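Local coordinates for protein BauA (Acinetobacter baumannii, PDB 6HCP) that takes up iron across the outer membrane as the TonB-dependent receptor for ferric preacinetobactin, at residues V49-S54 with V366-Y371; S117-F122 with T165-D170; D232-G235 with V240-D243. All coordinates share one frame; numbering follows the deposited sequence.

Contact 1: residues V49-S54 with V366-Y371; sequences VGFLGS and VANATY. With C8E ((hydroxyethyloxy)tri(ethyloxy)octane), chain B.
F51, in the loop between strands 46-48 and 54-56 of the N-terminal part that fills the barrel, packs against V366 and N368 on barrel strand 361-381, a plug-to-wall contact of the TonB-dependent receptor fold. The loop is folded into a short 3-10 turn, with L52 N bonded to V49 O at 3.0 Å, and F51 is the main residue it presents to the wall. The phenyl group stands between the backbone N and carbonyl carbon of its own residue (chi1 82°), which leaves one face turned to V366. Methyl CG1 of V366 lies over the middle of that face as a CH-pi contact, 3.7 Å from the ring centroid and only 8° off the normal. The second methyl, CG2, packs at 3.7 Å against F51 CD2 and also comes within 3.5 Å of F51 O, so that valine touches both ring and backbone. L52 adds a looser touch from CD2 to V366 CG1, 4.1 Å apart, its side chain running at about a right angle to the valine.

N368, two residues along the strand and on the same inward side, approaches the ring obliquely, its amide turned 42° from the ring plane. Its OD1 comes to 3.3 Å from F51 CD2. The amide is engaged with the wall, OD1 accepting from R443 and ND2 donating to D349, while R443 also makes a cation-pi contact with F51. The alternate residue A367 faces outward, where its CB meets C4 of the detergent C8E at 3.8 Å. Plug and wall therefore meet here through apolar and CH-pi contacts, to which R443 adds a cation-pi one, while the polar end of N368 is paired within the wall and the detergent tail occupies a place on the lipid-facing side.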
loop_
_atom_site.group_PDB
_atom_site.type_symbol
_atom_site.label_atom_id
_atom_site.label_comp_id
_atom_site.label_asym_id
_atom_site.label_seq_id
_atom_site.Cartn_x
_atom_site.Cartn_y
_atom_site.Cartn_z
ATOM N N VAL A 49 -12.618 12.492 39.758
ATOM C CA VAL A 49 -12.933 13.881 39.468
ATOM C C VAL A 49 -12.162 14.786 40.436
ATOM O O VAL A 49 -12.727 15.371 41.377
ATOM C CB VAL A 49 -14.450 14.090 39.498
ATOM C CG1 VAL A 49 -14.847 15.497 39.079
ATOM C CG2 VAL A 49 -15.139 13.064 38.613
ATOM N N GLY A 50 -10.840 14.798 40.254
ATOM C CA GLY A 50 -9.909 15.390 41.206
ATOM C C GLY A 50 -10.244 14.966 42.623
ATOM O O GLY A 50 -10.532 13.783 42.869
ATOM N N PHE A 51 -10.228 15.912 43.575
ATOM C CA PHE A 51 -10.363 15.524 44.994
ATOM C C PHE A 51 -11.815 15.139 45.347
ATOM O O PHE A 51 -12.051 14.663 46.458
ATOM C CB PHE A 51 -9.751 16.601 45.909
ATOM C CG PHE A 51 -10.593 17.806 46.247
ATOM C CD1 PHE A 51 -11.498 18.344 45.354
ATOM C CD2 PHE A 51 -10.404 18.461 47.454
ATOM C CE1 PHE A 51 -12.205 19.503 45.645
ATOM C CE2 PHE A 51 -11.110 19.616 47.748
ATOM C CZ PHE A 51 -11.997 20.148 46.838
ATOM N N LEU A 52 -12.768 15.257 44.417
ATOM C CA LEU A 52 -14.118 14.718 44.650
ATOM C C LEU A 52 -14.095 13.179 44.591
ATOM O O LEU A 52 -15.037 12.539 45.024
ATOM C CB LEU A 52 -15.121 15.266 43.633
ATOM C CG LEU A 52 -15.234 16.786 43.531
ATOM C CD1 LEU A 52 -16.223 17.176 42.439
ATOM C CD2 LEU A 52 -15.640 17.388 44.869
ATOM N N GLY A 53 -12.998 12.601 44.095
ATOM C CA GLY A 53 -12.827 11.164 43.978
ATOM C C GLY A 53 -13.677 10.545 42.864
ATOM O O GLY A 53 -14.076 11.204 41.889
ATOM N N SER A 54 -13.911 9.241 42.993
ATOM C CA SER A 54 -14.539 8.462 41.941
ATOM C C SER A 54 -16.008 8.858 41.770
ATOM O O SER A 54 -16.782 8.853 42.699
ATOM C CB SER A 54 -14.388 6.982 42.216
ATOM O OG SER A 54 -15.104 6.232 41.251
ATOM N N VAL A 366 -15.212 17.149 50.972
ATOM C CA VAL A 366 -13.823 16.831 51.019
ATOM C C VAL A 366 -13.035 18.109 51.340
ATOM O O VAL A 366 -13.404 19.195 50.909
ATOM C CB VAL A 366 -13.361 16.214 49.679
ATOM C CG1 VAL A 366 -13.752 17.083 48.497
ATOM C CG2 VAL A 366 -11.870 15.931 49.670
ATOM N N ALA A 367 -11.944 17.934 52.082
ATOM C CA ALA A 367 -11.025 19.019 52.374
ATOM C C ALA A 367 -9.612 18.469 52.243
ATOM O O ALA A 367 -9.308 17.420 52.788
ATOM C CB ALA A 367 -11.258 19.579 53.759
ATOM N N ASN A 368 -8.728 19.230 51.581
ATOM C CA ASN A 368 -7.394 18.727 51.390
ATOM C C ASN A 368 -6.365 19.855 51.404
ATOM O O ASN A 368 -6.694 21.053 51.399
ATOM C CB ASN A 368 -7.302 17.869 50.116
ATOM C CG ASN A 368 -7.217 18.680 48.839
ATOM O OD1 ASN A 368 -7.705 19.808 48.780
ATOM N ND2 ASN A 368 -6.677 18.071 47.786
ATOM N N ALA A 369 -5.116 19.415 51.532
ATOM C CA ALA A 369 -3.934 20.224 51.408
ATOM C C ALA A 369 -2.980 19.529 50.441
ATOM O O ALA A 369 -2.811 18.306 50.529
ATOM C CB ALA A 369 -3.294 20.395 52.768
ATOM N N THR A 370 -2.377 20.309 49.532
ATOM C CA THR A 370 -1.441 19.755 48.547
ATOM C C THR A 370 -0.129 20.535 48.607
ATOM O O THR A 370 -0.113 21.723 48.957
ATOM C CB THR A 370 -2.016 19.779 47.121
ATOM O OG1 THR A 370 -1.989 21.108 46.588
ATOM C CG2 THR A 370 -3.422 19.240 47.052
ATOM N N TYR A 371 0.941 19.863 48.182
ATOM C CA TYR A 371 2.285 20.423 48.104
ATOM C C TYR A 371 2.986 19.828 46.873
ATOM O O TYR A 371 2.893 18.636 46.606
ATOM C CB TYR A 371 3.079 20.132 49.381
ATOM C CG TYR A 371 2.370 20.529 50.657
ATOM C CD1 TYR A 371 2.537 21.798 51.200
ATOM C CD2 TYR A 371 1.470 19.672 51.286
ATOM C CE1 TYR A 371 1.865 22.191 52.348
ATOM C CE2 TYR A 371 0.783 20.052 52.432
ATOM C CZ TYR A 371 0.980 21.319 52.961
ATOM O OH TYR A 371 0.325 21.711 54.090
HETATM C C1 C8E B . -9.428 24.238 53.784
HETATM C C2 C8E B . -9.165 23.184 54.834
HETATM C C3 C8E B . -7.890 22.391 54.580
HETATM C C4 C8E B . -7.966 20.978 55.172
HETATM C C5 C8E B . -6.585 20.332 55.294
HETATM C C6 C8E B . -6.642 18.848 55.588
HETATM C C7 C8E B . -5.231 18.318 55.827
HETATM C C8 C8E B . -5.181 17.289 56.950
HETATM O O9 C8E B . -4.288 16.205 56.666
HETATM C C10 C8E B . -4.866 14.951 57.044
HETATM C C11 C8E B . -3.788 13.924 57.304
HETATM O O12 C8E B . -4.373 12.654 57.072
#

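Contact 2: residues S117-F122 with T165-D170; sequences SMNGLF and TKYAAD. With EDO (1,2-ethanediol), chain P; EDO (1,2-ethanediol), chain G.
N119 and T165 are joined by a pair of hydrogen bonds in which the asparagine amide uses both its ends. T165 N donates to N119 OD1 at 3.1 Å, and the approach is tilted 23° from the carbonyl plane. In return N119 ND2 donates to T165 OG1 at 3.0 Å, nearly straight (166°) and almost within the amide plane. With both ends engaged, the amide is kept from flipping and its rotation is fixed. The side chain reaches this place because CG lies beside the backbone N (chi1 -60°), and because N119 sits in the second position of a type I' turn from M118 to L121, closed by L121 N to M118 O at 2.9 Å.

The apolar contact is made by the methyl of T165. M118, extended through its first two torsions, lays CG 3.7 Å from T165 CG2, with SD close to the same methyl, the two side chains crossing at about a right angle.

Y167 comes in from the opposite direction to N119. Its OH lies 3.3 Å from N119 ND2, at an angle too poor for a bond. Y167 OH bonds D243 and R293 of the barrel, and T165 OG1, besides taking the N119 N-H, also bonds D243.

Two ethanediols, probably from the crystallisation liquor, also bond the hairpin: one donates from O2 to N119 O at 2.8 Å, the other accepts from F122 N through O1 at 2.9 Å.

The hairpin formed by strands 117-118 and 121-122 forms one edge of a five-stranded plug sheet, the weakly bonded 121-122 outermost, with 117-118 running parallel to 159-165. T165 ends that strand, and the following loop leads into the first barrel strand, 173-181, while strands 238-252 and 282-297 flank M118 and N119.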
loop_
_atom_site.group_PDB
_atom_site.type_symbol
_atom_site.label_atom_id
_atom_site.label_comp_id
_atom_site.label_asym_id
_atom_site.label_seq_id
_atom_site.Cartn_x
_atom_site.Cartn_y
_atom_site.Cartn_z
ATOM N N SER A 117 -1.583 13.395 36.145
ATOM C CA SER A 117 -1.573 12.834 37.469
ATOM C C SER A 117 -1.479 11.308 37.404
ATOM O O SER A 117 -1.823 10.695 36.384
ATOM C CB SER A 117 -2.755 13.299 38.266
ATOM O OG SER A 117 -3.988 13.028 37.619
ATOM N N MET A 118 -0.938 10.719 38.483
ATOM C CA MET A 118 -0.895 9.276 38.674
ATOM C C MET A 118 -1.674 8.922 39.943
ATOM O O MET A 118 -1.356 9.441 40.999
ATOM C CB MET A 118 0.530 8.742 38.788
ATOM C CG MET A 118 0.562 7.205 38.907
ATOM S SD MET A 118 2.233 6.552 39.089
ATOM C CE MET A 118 2.962 7.018 37.529
ATOM N N ASN A 119 -2.801 8.221 39.781
ATOM C CA ASN A 119 -3.700 7.927 40.883
ATOM C C ASN A 119 -4.038 9.229 41.629
ATOM O O ASN A 119 -4.105 9.256 42.874
ATOM C CB ASN A 119 -3.067 6.902 41.827
ATOM C CG ASN A 119 -2.758 5.586 41.139
ATOM O OD1 ASN A 119 -3.578 5.082 40.371
ATOM N ND2 ASN A 119 -1.604 5.014 41.430
ATOM N N GLY A 120 -4.215 10.315 40.871
ATOM C CA GLY A 120 -4.692 11.592 41.410
ATOM C C GLY A 120 -3.573 12.527 41.860
ATOM O O GLY A 120 -3.859 13.669 42.230
ATOM N N LEU A 121 -2.322 12.058 41.867
ATOM C CA LEU A 121 -1.167 12.822 42.367
ATOM C C LEU A 121 -0.323 13.364 41.204
ATOM O O LEU A 121 0.126 12.593 40.350
ATOM C CB LEU A 121 -0.314 11.910 43.258
ATOM C CG LEU A 121 0.762 12.602 44.095
ATOM C CD1 LEU A 121 0.140 13.548 45.125
ATOM C CD2 LEU A 121 1.655 11.587 44.793
ATOM N N PHE A 122 0.006 14.655 41.266
ATOM C CA PHE A 122 0.798 15.323 40.240
ATOM C C PHE A 122 2.295 15.225 40.588
ATOM O O PHE A 122 2.665 14.926 41.727
ATOM C CB PHE A 122 0.282 16.754 40.083
ATOM C CG PHE A 122 -1.144 16.838 39.606
ATOM C CD1 PHE A 122 -2.204 16.803 40.502
ATOM C CD2 PHE A 122 -1.434 16.864 38.252
ATOM C CE1 PHE A 122 -3.517 16.799 40.061
ATOM C CE2 PHE A 122 -2.751 16.868 37.811
ATOM C CZ PHE A 122 -3.791 16.875 38.712
ATOM N N THR A 165 -2.894 3.230 37.966
ATOM C CA THR A 165 -1.937 2.135 37.862
ATOM C C THR A 165 -2.649 0.786 38.050
ATOM O O THR A 165 -3.799 0.722 38.513
ATOM C CB THR A 165 -0.792 2.287 38.869
ATOM O OG1 THR A 165 -1.368 2.352 40.174
ATOM C CG2 THR A 165 0.051 3.508 38.583
ATOM N N LYS A 166 -1.945 -0.276 37.661
ATOM C CA LYS A 166 -2.447 -1.660 37.769
ATOM C C LYS A 166 -2.109 -2.237 39.155
ATOM O O LYS A 166 -0.958 -2.156 39.601
ATOM C CB LYS A 166 -1.766 -2.549 36.726
ATOM C CG LYS A 166 -2.161 -2.317 35.278
ATOM C CD LYS A 166 -1.202 -3.021 34.313
ATOM C CE LYS A 166 -1.726 -3.091 32.892
ATOM N NZ LYS A 166 -0.765 -3.776 31.994
ATOM N N TYR A 167 -3.084 -2.926 39.752
ATOM C CA TYR A 167 -2.852 -3.731 40.955
ATOM C C TYR A 167 -3.304 -5.182 40.689
ATOM O O TYR A 167 -4.046 -5.461 39.729
ATOM C CB TYR A 167 -3.588 -3.100 42.141
ATOM C CG TYR A 167 -3.158 -1.686 42.462
ATOM C CD1 TYR A 167 -1.923 -1.424 43.038
ATOM C CD2 TYR A 167 -3.952 -0.606 42.107
ATOM C CE1 TYR A 167 -1.512 -0.126 43.311
ATOM C CE2 TYR A 167 -3.561 0.695 42.382
ATOM C CZ TYR A 167 -2.336 0.940 42.975
ATOM O OH TYR A 167 -1.950 2.233 43.217
ATOM N N ALA A 168 -2.874 -6.099 41.560
ATOM C CA ALA A 168 -3.100 -7.532 41.360
ATOM C C ALA A 168 -4.581 -7.867 41.499
ATOM O O ALA A 168 -5.209 -7.561 42.508
ATOM C CB ALA A 168 -2.271 -8.334 42.327
ATOM N N ALA A 169 -5.125 -8.521 40.470
ATOM C CA ALA A 169 -6.431 -9.171 40.557
ATOM C C ALA A 169 -6.343 -10.405 41.481
ATOM O O ALA A 169 -5.254 -10.884 41.817
ATOM C CB ALA A 169 -6.904 -9.551 39.172
ATOM N N ASP A 170 -7.509 -10.941 41.835
ATOM C CA ASP A 170 -7.636 -12.051 42.803
ATOM C C ASP A 170 -6.938 -13.312 42.275
ATOM O O ASP A 170 -6.106 -13.896 42.978
ATOM C CB ASP A 170 -9.105 -12.313 43.128
ATOM C CG ASP A 170 -9.681 -11.314 44.120
ATOM O OD1 ASP A 170 -8.905 -10.815 44.973
ATOM O OD2 ASP A 170 -10.882 -11.008 44.008
HETATM C C1 EDO P . -5.254 11.989 45.272
HETATM O O1 EDO P . -5.977 11.942 46.505
HETATM C C2 EDO P . -3.775 11.769 45.527
HETATM O O2 EDO P . -3.473 10.388 45.312
HETATM C C1 EDO G . -0.128 17.167 44.466
HETATM O O1 EDO G . -0.834 16.459 43.419
HETATM C C2 EDO G . 0.895 18.130 43.883
HETATM O O2 EDO G . 0.260 19.318 43.378
#

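Contact 3: residues D232-G235 with V240-D243; sequences DWQG and VFVD
W233 meets V240 edge-on: the valine methyl CG2 lies near the indole plane, 3.9 Å from W233 CE3, and the two side chains run obliquely to one another. The indole swings out with its CG opposite the backbone N (chi1 167°), which brings one indole face against the chain just beyond the strand, G235 N lying over its centre. On the opposite side of the sheet F241 lies beside D232 and Q234. Its CD1 packs against D232 CB at 3.7 Å, and its CE1 lies 3.5 Å from Q234 NE2. Amide and ring are inclined by 49°, and the nitrogen approaches the ring obliquely. The glutamine chain bends back at its second torsion, which carries NE2 to D232 OD2. That bond measures 2.8 Å and meets the anti side of the carboxylate, 20° out of its plane. R195 forms a salt bridge with the same oxygen, so D232 is held by both a charge and an amide and is probably ionised.

The backbones belong to the antiparallel hairpin of strands 221-234 and 238-252, joined by one of the short turns characteristic of the periplasmic rim of these barrels. W233 and V240 form a hydrogen-bonded pair, with W233 N to V240 O at 2.8 Å and V240 N to W233 O at 3.0 Å. D232 and F241 form the adjoining non-hydrogen-bonded pair, in which D232 CA also approaches V240 O at 3.2 Å. Side chains consequently alternate: D232 and F241 turn to the barrel interior, where Y167 of the plug-to-barrel connection lies, W233 and V240 outward. R293 makes a cation-pi contact with the F241 ring, and the ring of Y167 also meets it.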
loop_
_atom_site.group_PDB
_atom_site.type_symbol
_atom_site.label_atom_id
_atom_site.label_comp_id
_atom_site.label_asym_id
_atom_site.label_seq_id
_atom_site.Cartn_x
_atom_site.Cartn_y
_atom_site.Cartn_z
ATOM N N ASP A 232 -0.366 -3.361 46.982
ATOM C CA ASP A 232 -1.471 -2.892 47.760
ATOM C C ASP A 232 -1.692 -3.801 48.978
ATOM O O ASP A 232 -1.344 -4.994 48.972
ATOM C CB ASP A 232 -2.750 -2.803 46.936
ATOM C CG ASP A 232 -3.392 -4.155 46.658
ATOM O OD1 ASP A 232 -2.906 -4.834 45.745
ATOM O OD2 ASP A 232 -4.488 -4.412 47.219
ATOM N N TRP A 233 -2.259 -3.192 50.018
ATOM C CA TRP A 233 -2.744 -3.888 51.219
ATOM C C TRP A 233 -4.157 -3.401 51.532
ATOM O O TRP A 233 -4.399 -2.197 51.636
ATOM C CB TRP A 233 -1.790 -3.674 52.399
ATOM C CG TRP A 233 -2.384 -4.099 53.706
ATOM C CD1 TRP A 233 -2.615 -5.380 54.116
ATOM C CD2 TRP A 233 -2.940 -3.249 54.729
ATOM N NE1 TRP A 233 -3.258 -5.387 55.324
ATOM C CE2 TRP A 233 -3.455 -4.097 55.735
ATOM C CE3 TRP A 233 -3.027 -1.864 54.912
ATOM C CZ2 TRP A 233 -4.064 -3.606 56.888
ATOM C CZ3 TRP A 233 -3.611 -1.377 56.064
ATOM C CH2 TRP A 233 -4.128 -2.239 57.036
ATOM N N GLN A 234 -5.105 -4.338 51.569
ATOM C CA GLN A 234 -6.485 -4.049 51.905
ATOM C C GLN A 234 -6.750 -4.538 53.334
ATOM O O GLN A 234 -6.786 -5.739 53.576
ATOM C CB GLN A 234 -7.470 -4.741 50.965
ATOM C CG GLN A 234 -7.187 -4.520 49.491
ATOM C CD GLN A 234 -7.223 -3.058 49.113
ATOM O OE1 GLN A 234 -8.165 -2.328 49.421
ATOM N NE2 GLN A 234 -6.153 -2.617 48.477
ATOM N N GLY A 235 -6.891 -3.595 54.267
ATOM C CA GLY A 235 -7.271 -3.886 55.643
ATOM C C GLY A 235 -8.761 -3.713 55.838
ATOM O O GLY A 235 -9.484 -3.360 54.901
ATOM N N VAL A 240 -3.547 0.622 51.841
ATOM C CA VAL A 240 -2.313 1.258 51.382
ATOM C C VAL A 240 -2.013 0.786 49.954
ATOM O O VAL A 240 -2.202 -0.383 49.637
ATOM C CB VAL A 240 -1.127 0.958 52.303
ATOM C CG1 VAL A 240 0.159 1.549 51.762
ATOM C CG2 VAL A 240 -1.402 1.454 53.718
ATOM N N PHE A 241 -1.624 1.737 49.095
ATOM C CA PHE A 241 -1.247 1.478 47.690
ATOM C C PHE A 241 0.122 2.103 47.434
ATOM O O PHE A 241 0.326 3.265 47.727
ATOM C CB PHE A 241 -2.262 2.100 46.728
ATOM C CG PHE A 241 -3.680 1.648 46.914
ATOM C CD1 PHE A 241 -4.165 0.549 46.233
ATOM C CD2 PHE A 241 -4.542 2.342 47.741
ATOM C CE1 PHE A 241 -5.483 0.156 46.375
ATOM C CE2 PHE A 241 -5.866 1.960 47.862
ATOM C CZ PHE A 241 -6.312 0.829 47.233
ATOM N N VAL A 242 1.066 1.310 46.924
ATOM C CA VAL A 242 2.375 1.792 46.587
ATOM C C VAL A 242 2.622 1.514 45.101
ATOM O O VAL A 242 2.310 0.426 44.607
ATOM C CB VAL A 242 3.452 1.139 47.464
ATOM C CG1 VAL A 242 4.851 1.538 47.037
ATOM C CG2 VAL A 242 3.233 1.436 48.937
ATOM N N ASP A 243 3.201 2.493 44.413
ATOM C CA ASP A 243 3.562 2.376 42.996
ATOM C C ASP A 243 4.985 2.892 42.808
ATOM O O ASP A 243 5.400 3.880 43.419
ATOM C CB ASP A 243 2.565 3.158 42.132
ATOM C CG ASP A 243 1.151 2.634 42.222
ATOM O OD1 ASP A 243 0.829 1.671 41.485
ATOM O OD2 ASP A 243 0.372 3.175 43.042
#

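All three contacts lie on one side of the chain's centre. Contact 1 joins 49-54 to 366-371 and so encloses the others along the chain, contact 2 closing before contact 3 opens. Contacts 2 and 3 are neighbours, their centres about 10 Å apart, and touch where D243 of strand 238-252 meets T165 and Y167. Contact 1 stays apart, its centre about 16 Å from that of contact 2 and 19 Å from that of contact 3. Contacts 1 and 3 both involve strands of the barrel wall, while contact 2 belongs to the plug and its exit into the barrel; the plug thus meets the wall at contact 1 and again at D243.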